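Local coordinates for protein toluene, o-xylene monooxygenase oxygenase subunit (Pseudomonas stutzeri, PDB 2INC) that probably serves as an all-helical subunit of the multiprotein oxygenase that hydroxylates toluene and o-xylene with dioxygen, at residues Ser132-Ile135 against His136-Ala139; Val111-Leu114 against Ala115-Thr119; Leu93-Gln96 against Leu97-Gly101; Arg275-Leu278 against Gln279-Ala283. All blocks are in the same frame, centred on the assembly; numbering follows the deposited sequence.

Contact 1 of 4, residues Ser132-Ile135 against His136-Ala139; sequences SVYI and HQIA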
# COMPACT_ATOMS: atom_id res chain seq x y z
N SER B 132 -21.29 15.01 -20.58
CA SER B 132 -20.74 15.33 -19.27
C SER B 132 -19.28 15.77 -19.29
O SER B 132 -18.85 16.56 -18.41
CB SER B 132 -20.97 14.16 -18.27
OG SER B 132 -20.27 13.01 -18.75
N VAL B 133 -18.50 15.35 -20.30
CA VAL B 133 -17.11 15.76 -20.34
C VAL B 133 -17.03 17.18 -20.94
O VAL B 133 -16.05 17.90 -20.73
CB VAL B 133 -16.21 14.74 -21.14
CG1 VAL B 133 -16.26 15.00 -22.57
CG2 VAL B 133 -14.77 14.68 -20.57
N TYR B 134 -18.07 17.58 -21.68
CA TYR B 134 -18.16 19.01 -22.02
C TYR B 134 -18.47 19.86 -20.79
O TYR B 134 -17.77 20.88 -20.56
CB TYR B 134 -19.08 19.31 -23.21
CG TYR B 134 -19.11 20.80 -23.44
CD1 TYR B 134 -20.21 21.57 -23.01
CD2 TYR B 134 -18.00 21.45 -23.95
CE1 TYR B 134 -20.21 22.96 -23.18
CE2 TYR B 134 -17.99 22.88 -24.11
CZ TYR B 134 -19.10 23.59 -23.72
OH TYR B 134 -19.08 24.98 -23.86
N ILE B 135 -19.39 19.43 -19.94
CA ILE B 135 -19.63 20.19 -18.67
C ILE B 135 -18.33 20.36 -17.88
O ILE B 135 -18.02 21.46 -17.37
CB ILE B 135 -20.75 19.53 -17.84
CG1 ILE B 135 -22.03 19.59 -18.68
CG2 ILE B 135 -20.93 20.16 -16.39
CD1 ILE B 135 -23.27 18.73 -18.23
N HIS B 136 -17.58 19.27 -17.75
CA HIS B 136 -16.26 19.31 -17.10
C HIS B 136 -15.49 20.54 -17.47
O HIS B 136 -15.01 21.26 -16.60
CB HIS B 136 -15.48 18.04 -17.48
CG HIS B 136 -14.04 18.07 -17.09
ND1 HIS B 136 -13.49 17.15 -16.23
CD2 HIS B 136 -13.04 18.93 -17.41
CE1 HIS B 136 -12.20 17.42 -16.07
NE2 HIS B 136 -11.91 18.50 -16.77
N GLN B 137 -15.30 20.76 -18.78
CA GLN B 137 -14.29 21.70 -19.24
C GLN B 137 -14.80 23.17 -19.25
O GLN B 137 -14.00 24.10 -19.37
CB GLN B 137 -13.76 21.25 -20.62
CG GLN B 137 -14.74 21.35 -21.73
CD GLN B 137 -14.34 20.45 -22.91
OE1 GLN B 137 -14.61 19.22 -22.94
NE2 GLN B 137 -13.75 21.04 -23.85
N ILE B 138 -16.10 23.38 -19.10
CA ILE B 138 -16.64 24.77 -19.11
C ILE B 138 -17.24 25.18 -17.74
O ILE B 138 -17.58 26.36 -17.55
CB ILE B 138 -17.69 24.88 -20.26
CG1 ILE B 138 -18.00 26.32 -20.73
CG2 ILE B 138 -18.96 24.11 -19.89
CD1 ILE B 138 -16.79 27.11 -21.32
N ALA B 139 -17.35 24.26 -16.79
CA ALA B 139 -17.88 24.66 -15.45
C ALA B 139 -16.97 25.71 -14.79
O ALA B 139 -15.74 25.68 -14.96
CB ALA B 139 -17.99 23.44 -14.51
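The Tyr134 ring is met obliquely by Ile138 CG2 and by the CG-CD part of Gln137, both from the next turn of the helix. Ile138 CG2 makes an off-centre CH-pi contact, 4.2 Å from the centroid of the Tyr134 ring and 29° off its normal. Gln137 approaches elsewhere on the ring, its CG lying 3.9 Å from Tyr134 CD2. At the phenol end, Ile138 CG1 comes within 3.6 Å of Tyr134 OH. This placement follows from the first torsion of Tyr134, where CG stands opposite the backbone N (chi1 179°) and the ring is thrown along the helix toward its C-terminal end. Trp206 meets the same ring edge to face. The imidazole of His136 is approached obliquely and at a distance by Val133 O, 4.2 Å from His136 CG; its ND1 bonds weakly to Thr149 OG1.

The backbone records the end of the helix. After a regular bond, His136 N to Ser132 O, Tyr134 O accepts only weakly from Gln137 N and Ile138 N. Ile135 O then accepts from Ala139 N at 2.9 Å, nearly in line with the C=O, and from Ile138 N at 3.2 Å, well above the carbonyl plane. The three-residue bonds suggest a tightened last turn, after which Ala139 leaves helical geometry.

Tyr134 OH is bonded to Trp206 O and Trp50 NE1, so the buried hydroxyl is satisfied. Ile138 packs on helix 46-56, Ile135 on helix 208-237, and Ser132 and Val133 on helix 142-172, while another protein's chain abuts Val133 and His136, wedging the helix end among three helices and a subunit interface.

Contact 2 of 4, residues Val111-Leu114 against Ala115-Thr119; sequences VETL and ARFYT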
# COMPACT_ATOMS: atom_id res chain seq x y z
N VAL B 111 -34.46 -11.86 -27.24
CA VAL B 111 -33.22 -11.61 -27.95
C VAL B 111 -33.41 -10.51 -29.02
O VAL B 111 -32.59 -9.59 -29.16
CB VAL B 111 -32.64 -12.90 -28.54
CG1 VAL B 111 -31.52 -12.61 -29.56
CG2 VAL B 111 -32.08 -13.79 -27.41
N GLU B 112 -34.48 -10.59 -29.78
CA GLU B 112 -34.76 -9.51 -30.73
C GLU B 112 -35.04 -8.16 -30.07
O GLU B 112 -34.66 -7.13 -30.61
CB GLU B 112 -35.89 -9.93 -31.66
CG GLU B 112 -35.34 -10.95 -32.67
CD GLU B 112 -36.40 -11.56 -33.57
OE1 GLU B 112 -35.99 -12.24 -34.54
OE2 GLU B 112 -37.63 -11.35 -33.30
N THR B 113 -35.72 -8.15 -28.92
CA THR B 113 -35.91 -6.91 -28.17
C THR B 113 -34.57 -6.30 -27.70
O THR B 113 -34.39 -5.10 -27.75
CB THR B 113 -36.74 -7.21 -26.96
OG1 THR B 113 -37.93 -7.82 -27.46
CG2 THR B 113 -37.09 -5.98 -26.13
N LEU B 114 -33.66 -7.14 -27.22
CA LEU B 114 -32.29 -6.69 -26.92
C LEU B 114 -31.59 -6.03 -28.11
O LEU B 114 -31.02 -4.96 -27.94
CB LEU B 114 -31.44 -7.87 -26.47
CG LEU B 114 -31.85 -8.47 -25.14
CD1 LEU B 114 -30.87 -9.60 -24.86
CD2 LEU B 114 -31.81 -7.44 -24.01
N ALA B 115 -31.67 -6.62 -29.30
CA ALA B 115 -31.00 -6.04 -30.46
C ALA B 115 -31.53 -4.65 -30.77
O ALA B 115 -30.75 -3.76 -31.18
CB ALA B 115 -31.13 -6.97 -31.68
N ARG B 116 -32.83 -4.43 -30.54
CA ARG B 116 -33.46 -3.17 -30.90
C ARG B 116 -33.33 -2.14 -29.83
O ARG B 116 -33.05 -0.96 -30.14
CB ARG B 116 -34.96 -3.37 -31.17
CG ARG B 116 -35.67 -2.12 -31.71
CD ARG B 116 -37.00 -2.47 -32.34
NE ARG B 116 -37.58 -1.22 -32.85
CZ ARG B 116 -38.87 -0.95 -32.93
NH1 ARG B 116 -39.78 -1.85 -32.53
NH2 ARG B 116 -39.23 0.24 -33.42
N PHE B 117 -33.61 -2.56 -28.58
CA PHE B 117 -33.73 -1.63 -27.47
C PHE B 117 -32.58 -1.59 -26.49
O PHE B 117 -32.51 -0.64 -25.68
CB PHE B 117 -34.97 -1.98 -26.66
CG PHE B 117 -36.25 -1.76 -27.41
CD1 PHE B 117 -36.77 -0.48 -27.55
CD2 PHE B 117 -36.90 -2.84 -28.03
CE1 PHE B 117 -37.97 -0.27 -28.26
CE2 PHE B 117 -38.10 -2.64 -28.75
CZ PHE B 117 -38.65 -1.34 -28.84
N TYR B 118 -31.71 -2.60 -26.52
CA TYR B 118 -30.56 -2.61 -25.58
C TYR B 118 -29.21 -2.28 -26.19
O TYR B 118 -28.59 -1.27 -25.84
CB TYR B 118 -30.55 -3.95 -24.79
CG TYR B 118 -29.31 -4.06 -23.91
CD1 TYR B 118 -28.30 -4.97 -24.20
CD2 TYR B 118 -29.16 -3.22 -22.83
CE1 TYR B 118 -27.16 -5.06 -23.41
CE2 TYR B 118 -28.00 -3.28 -22.04
CZ TYR B 118 -27.03 -4.21 -22.34
OH TYR B 118 -25.90 -4.29 -21.54
N THR B 119 -28.74 -3.08 -27.14
CA THR B 119 -27.40 -2.86 -27.60
C THR B 119 -27.11 -1.49 -28.28
O THR B 119 -25.96 -0.99 -28.16
CB THR B 119 -26.86 -4.05 -28.38
OG1 THR B 119 -27.69 -4.24 -29.49
CG2 THR B 119 -26.92 -5.32 -27.48
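Leu114 O is gripped by two amides of the following turn, Tyr118 N at 2.8 Å and Thr119 N at 3.1 Å, which reach it from opposite faces of the carbonyl plane. The first is an ordinary helical bond; the second spans five residues, a pi-type connection that indicates a locally widened turn. Upstream the pattern is regular. Ala115 N donates to Val111 O, and Phe117 N to Thr113 O at 2.8 Å with an N-H...O angle of 160°. Arg116 N is held less firmly, by Glu112 O at 3.3 Å with a weak second bond to Thr113 O.

Two apolar pairs accompany these bonds. Thr113 CG2 lies 3.7 Å from Phe117 CD2, while OG1 of the same threonine, anti to the carbonyl carbon and beside the backbone N (chi1 -56°), bonds back to Glu109 O. Thr113 O lies at the edge of the Phe117 ring, near its plane. Leu114 CD2 packs alongside Tyr118 CB at 3.8 Å, the two side chains pointing the same way.

Several other polar groups find partners further afield: Arg116 NE forms a salt bridge with Asp189, and Thr119 OG1 bonds to Glu182. The chemistry implies a helix end secured from both sides, since the amides from Ala115 to Thr119 are paired within the turn, whereas the carbonyls of Arg116 and Phe117 are taken by Trp192 NE1 and Tyr296 OH.

Contact 3 of 4, residues Leu93-Gln96 against Leu97-Gly101; sequences LFDQ and LNDRG
Leu97 takes up the helical bond to Leu93, its N 2.9 Å from Leu93 O, and the two leucines run side by side with Leu93 CD2 4.0 Å from Leu97 CD1. Both have CG beside the backbone N (chi1 -80° and -77°), which keeps the branches in step; Leu93 also packs on Tyr89 of the second subunit. Asn98 N bonds to Phe94 O at 3.2 Å, from above the carbonyl plane. Asn98 O in turn receives Gly101 N, and Leu97 O receives the amide after Gly101: together these bonds form the Schellman motif that ends helix 76-99.

Asp99 N donates a hydrogen bond to Asp95 O, and its carboxylate stands obliquely to that of Asp95, with the planes 55° apart and the two OD1 atoms 4.1 Å from each other. One water bridges the like charges, donating to Asp95 OD1 at 2.8 Å and to Asp99 OD1 at 2.6 Å. Backbone groups of another protein's chain bond to Asp95 OD1 and Asp99 OD2, and Arg252 of the second subunit forms long, weak ion pairs with both carboxylates; these partners probably ease the repulsion further. Arg100 leaves helical geometry with positive phi. Gly101, also at positive phi, is the C-prime residue, and its carbonyl oxygen bonds to Gln104 NE2.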
# COMPACT_ATOMS: atom_id res chain seq x y z
N LEU B 93 -21.28 -10.98 -11.80
CA LEU B 93 -22.53 -11.31 -12.50
C LEU B 93 -22.28 -11.79 -13.87
O LEU B 93 -22.82 -12.82 -14.27
CB LEU B 93 -23.47 -10.13 -12.65
CG LEU B 93 -24.27 -9.83 -11.39
CD1 LEU B 93 -25.12 -8.53 -11.55
CD2 LEU B 93 -25.14 -11.07 -11.05
N PHE B 94 -21.49 -11.05 -14.63
CA PHE B 94 -21.16 -11.48 -16.00
C PHE B 94 -20.52 -12.86 -15.98
O PHE B 94 -20.84 -13.72 -16.81
CB PHE B 94 -20.20 -10.50 -16.65
CG PHE B 94 -20.81 -9.14 -16.99
CD1 PHE B 94 -20.00 -8.14 -17.54
CD2 PHE B 94 -22.16 -8.87 -16.77
CE1 PHE B 94 -20.51 -6.91 -17.86
CE2 PHE B 94 -22.70 -7.59 -17.09
CZ PHE B 94 -21.86 -6.64 -17.66
N ASP B 95 -19.58 -13.07 -15.06
CA ASP B 95 -18.81 -14.32 -15.07
C ASP B 95 -19.73 -15.44 -14.67
O ASP B 95 -19.77 -16.46 -15.30
CB ASP B 95 -17.65 -14.19 -14.09
CG ASP B 95 -16.75 -15.40 -14.02
OD1 ASP B 95 -16.56 -16.13 -15.03
OD2 ASP B 95 -16.09 -15.53 -12.95
N GLN B 96 -20.47 -15.26 -13.59
CA GLN B 96 -21.23 -16.38 -13.03
C GLN B 96 -22.50 -16.70 -13.83
O GLN B 96 -22.89 -17.87 -13.95
CB GLN B 96 -21.38 -16.13 -11.50
CG GLN B 96 -19.91 -16.23 -10.93
CD GLN B 96 -19.78 -16.44 -9.45
OE1 GLN B 96 -20.48 -17.26 -8.89
NE2 GLN B 96 -18.80 -15.73 -8.80
N LEU B 97 -23.09 -15.70 -14.51
CA LEU B 97 -24.29 -15.95 -15.30
C LEU B 97 -23.91 -16.61 -16.64
O LEU B 97 -24.65 -17.47 -17.13
CB LEU B 97 -25.16 -14.67 -15.43
CG LEU B 97 -25.96 -14.36 -14.15
CD1 LEU B 97 -26.65 -13.00 -14.22
CD2 LEU B 97 -27.01 -15.43 -13.91
N ASN B 98 -22.73 -16.29 -17.18
CA ASN B 98 -22.24 -16.97 -18.35
C ASN B 98 -22.03 -18.44 -18.01
O ASN B 98 -22.32 -19.36 -18.81
CB ASN B 98 -20.93 -16.36 -18.77
CG ASN B 98 -20.26 -17.13 -19.82
OD1 ASN B 98 -20.50 -16.96 -21.02
ND2 ASN B 98 -19.43 -18.02 -19.41
N ASP B 99 -21.54 -18.67 -16.79
CA ASP B 99 -21.24 -20.04 -16.35
C ASP B 99 -22.23 -21.21 -16.45
O ASP B 99 -22.00 -22.08 -17.26
CB ASP B 99 -20.59 -20.07 -14.95
CG ASP B 99 -19.07 -19.92 -14.98
OD1 ASP B 99 -18.55 -19.58 -13.90
OD2 ASP B 99 -18.36 -20.14 -16.02
N ARG B 100 -23.32 -21.35 -15.72
CA ARG B 100 -24.67 -20.85 -15.89
C ARG B 100 -25.42 -20.93 -17.22
O ARG B 100 -26.50 -21.52 -17.26
CB ARG B 100 -25.08 -19.71 -15.06
CG ARG B 100 -26.52 -19.83 -14.80
CD ARG B 100 -26.79 -19.67 -13.35
NE ARG B 100 -27.96 -18.84 -13.20
CZ ARG B 100 -28.54 -18.58 -12.04
NH1 ARG B 100 -29.60 -17.79 -12.00
NH2 ARG B 100 -28.05 -19.14 -10.93
N GLY B 101 -24.90 -20.33 -18.28
CA GLY B 101 -25.62 -20.36 -19.57
C GLY B 101 -26.89 -19.51 -19.63
O GLY B 101 -27.82 -19.84 -20.37
O HOH W 1 -16.08 -18.70 -14.16

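Contact 4 of 4, residues Arg275-Leu278 against Gln279-Ala283; sequences REVL and QKWVA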
# COMPACT_ATOMS: atom_id res chain seq x y z
N ARG B 275 -33.72 30.43 -10.34
CA ARG B 275 -34.82 29.49 -10.56
C ARG B 275 -35.48 29.74 -11.91
O ARG B 275 -35.71 28.82 -12.69
CB ARG B 275 -35.84 29.57 -9.42
CG ARG B 275 -36.97 28.53 -9.49
CD ARG B 275 -38.10 28.85 -8.47
NE ARG B 275 -37.53 29.17 -7.16
CZ ARG B 275 -37.42 28.32 -6.14
NH1 ARG B 275 -37.89 27.06 -6.25
NH2 ARG B 275 -36.85 28.74 -5.00
N GLU B 276 -35.76 31.00 -12.22
CA GLU B 276 -36.42 31.33 -13.47
C GLU B 276 -35.50 30.98 -14.65
O GLU B 276 -35.97 30.56 -15.71
CB GLU B 276 -36.85 32.81 -13.51
CG GLU B 276 -37.82 33.28 -12.35
CD GLU B 276 -37.21 33.25 -10.90
OE1 GLU B 276 -36.08 33.77 -10.66
OE2 GLU B 276 -37.90 32.71 -9.99
N VAL B 277 -34.19 31.17 -14.47
CA VAL B 277 -33.24 30.89 -15.55
C VAL B 277 -33.27 29.36 -15.80
O VAL B 277 -33.35 28.91 -16.94
CB VAL B 277 -31.81 31.38 -15.19
CG1 VAL B 277 -30.76 30.62 -16.04
CG2 VAL B 277 -31.64 32.87 -15.47
N LEU B 278 -33.28 28.59 -14.71
CA LEU B 278 -33.29 27.12 -14.79
C LEU B 278 -34.63 26.61 -15.32
O LEU B 278 -34.66 25.70 -16.17
CB LEU B 278 -32.96 26.50 -13.45
CG LEU B 278 -31.50 26.63 -13.01
CD1 LEU B 278 -31.40 26.34 -11.56
CD2 LEU B 278 -30.50 25.73 -13.78
N GLN B 279 -35.74 27.22 -14.88
CA GLN B 279 -37.06 26.79 -15.36
C GLN B 279 -37.28 27.08 -16.81
O GLN B 279 -37.96 26.31 -17.50
CB GLN B 279 -38.16 27.40 -14.52
CG GLN B 279 -38.15 26.84 -13.17
CD GLN B 279 -39.18 27.52 -12.29
OE1 GLN B 279 -39.38 28.73 -12.36
NE2 GLN B 279 -39.82 26.74 -11.45
N LYS B 280 -36.68 28.15 -17.31
CA LYS B 280 -36.78 28.47 -18.72
C LYS B 280 -36.01 27.50 -19.58
O LYS B 280 -36.42 27.17 -20.71
CB LYS B 280 -36.26 29.87 -18.99
CG LYS B 280 -36.50 30.38 -20.42
CD LYS B 280 -35.85 31.79 -20.77
CE LYS B 280 -35.93 32.85 -19.63
NZ LYS B 280 -37.14 32.68 -18.73
N TRP B 281 -34.85 27.07 -19.10
CA TRP B 281 -34.07 26.07 -19.86
C TRP B 281 -34.76 24.71 -19.83
O TRP B 281 -34.85 24.03 -20.86
CB TRP B 281 -32.65 25.96 -19.30
CG TRP B 281 -31.72 27.04 -19.74
CD1 TRP B 281 -31.73 27.73 -20.93
CD2 TRP B 281 -30.57 27.49 -19.03
NE1 TRP B 281 -30.68 28.63 -20.97
CE2 TRP B 281 -29.93 28.48 -19.83
CE3 TRP B 281 -30.00 27.16 -17.79
CZ2 TRP B 281 -28.78 29.14 -19.42
CZ3 TRP B 281 -28.85 27.84 -17.38
CH2 TRP B 281 -28.26 28.82 -18.19
N VAL B 282 -35.26 24.34 -18.66
CA VAL B 282 -36.06 23.11 -18.49
C VAL B 282 -37.25 23.16 -19.47
O VAL B 282 -37.52 22.17 -20.17
CB VAL B 282 -36.49 22.88 -17.00
CG1 VAL B 282 -37.59 21.83 -16.91
CG2 VAL B 282 -35.30 22.40 -16.12
N ALA B 283 -37.91 24.32 -19.60
CA ALA B 283 -39.09 24.40 -20.47
C ALA B 283 -38.75 24.29 -21.92
O ALA B 283 -39.56 23.77 -22.69
CB ALA B 283 -39.96 25.65 -20.18
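Four successive bonds, each spanning four residues, define a regular turn of helix here: Gln279 N to Arg275 O, Lys280 N to Glu276 O, Trp281 N to Val277 O and Val282 N to Leu278 O. The first is the shortest, with Gln279 N 2.7 Å from Arg275 O.

On one side Val277 CG1 sits over a face of the Trp281 indole, 3.8 Å from the centroid of the six-membered ring and 18° off its normal, a CH-pi contact over the face. With chi1 at 158°, Val277 turns CG1 away from its own backbone N; the two side chains run side by side, so that this methyl comes over the indole face. Leu278 CD2 instead approaches near the ring plane, at the edge, 4.3 Å from Trp281 CE3.

Elsewhere Arg275 and Gln279 extend in the same direction, with Arg275 CG 3.7 Å from Gln279 CD. The contact is made by the aliphatic stem of the arginine, and the guanidinium and amide planes are turned 70° apart.

Leu278 and Trp281 rest on Thr213 of helix 208-237, and Trp281 also meets Pro59. The chemistry implies a two-sided helix: apolar and aromatic groups dock it on the protein, while long polar chains occupy its exposed side.

Overall arrangement
Followed from the N terminus, the order is contact 3, contact 2, contact 1 and contact 4. Each lies within one continuous helical stretch, so none closes a long loop, and they run in series without nesting or crossing. Contact 3 ends helix 76-99 and contact 2 lies on the next helix, 108-117; their centres are about 19 Å apart, on the same side of the chain's centre. Contact 1 ends helix 121-138 on the opposite side, about 31 Å from contact 2 between centres. Contact 4 lies near the start of helix 274-299. Helix 142-172 is touched by contacts 1, 2 and 3, whereas helix 208-237 links the surroundings of contacts 1 and 4.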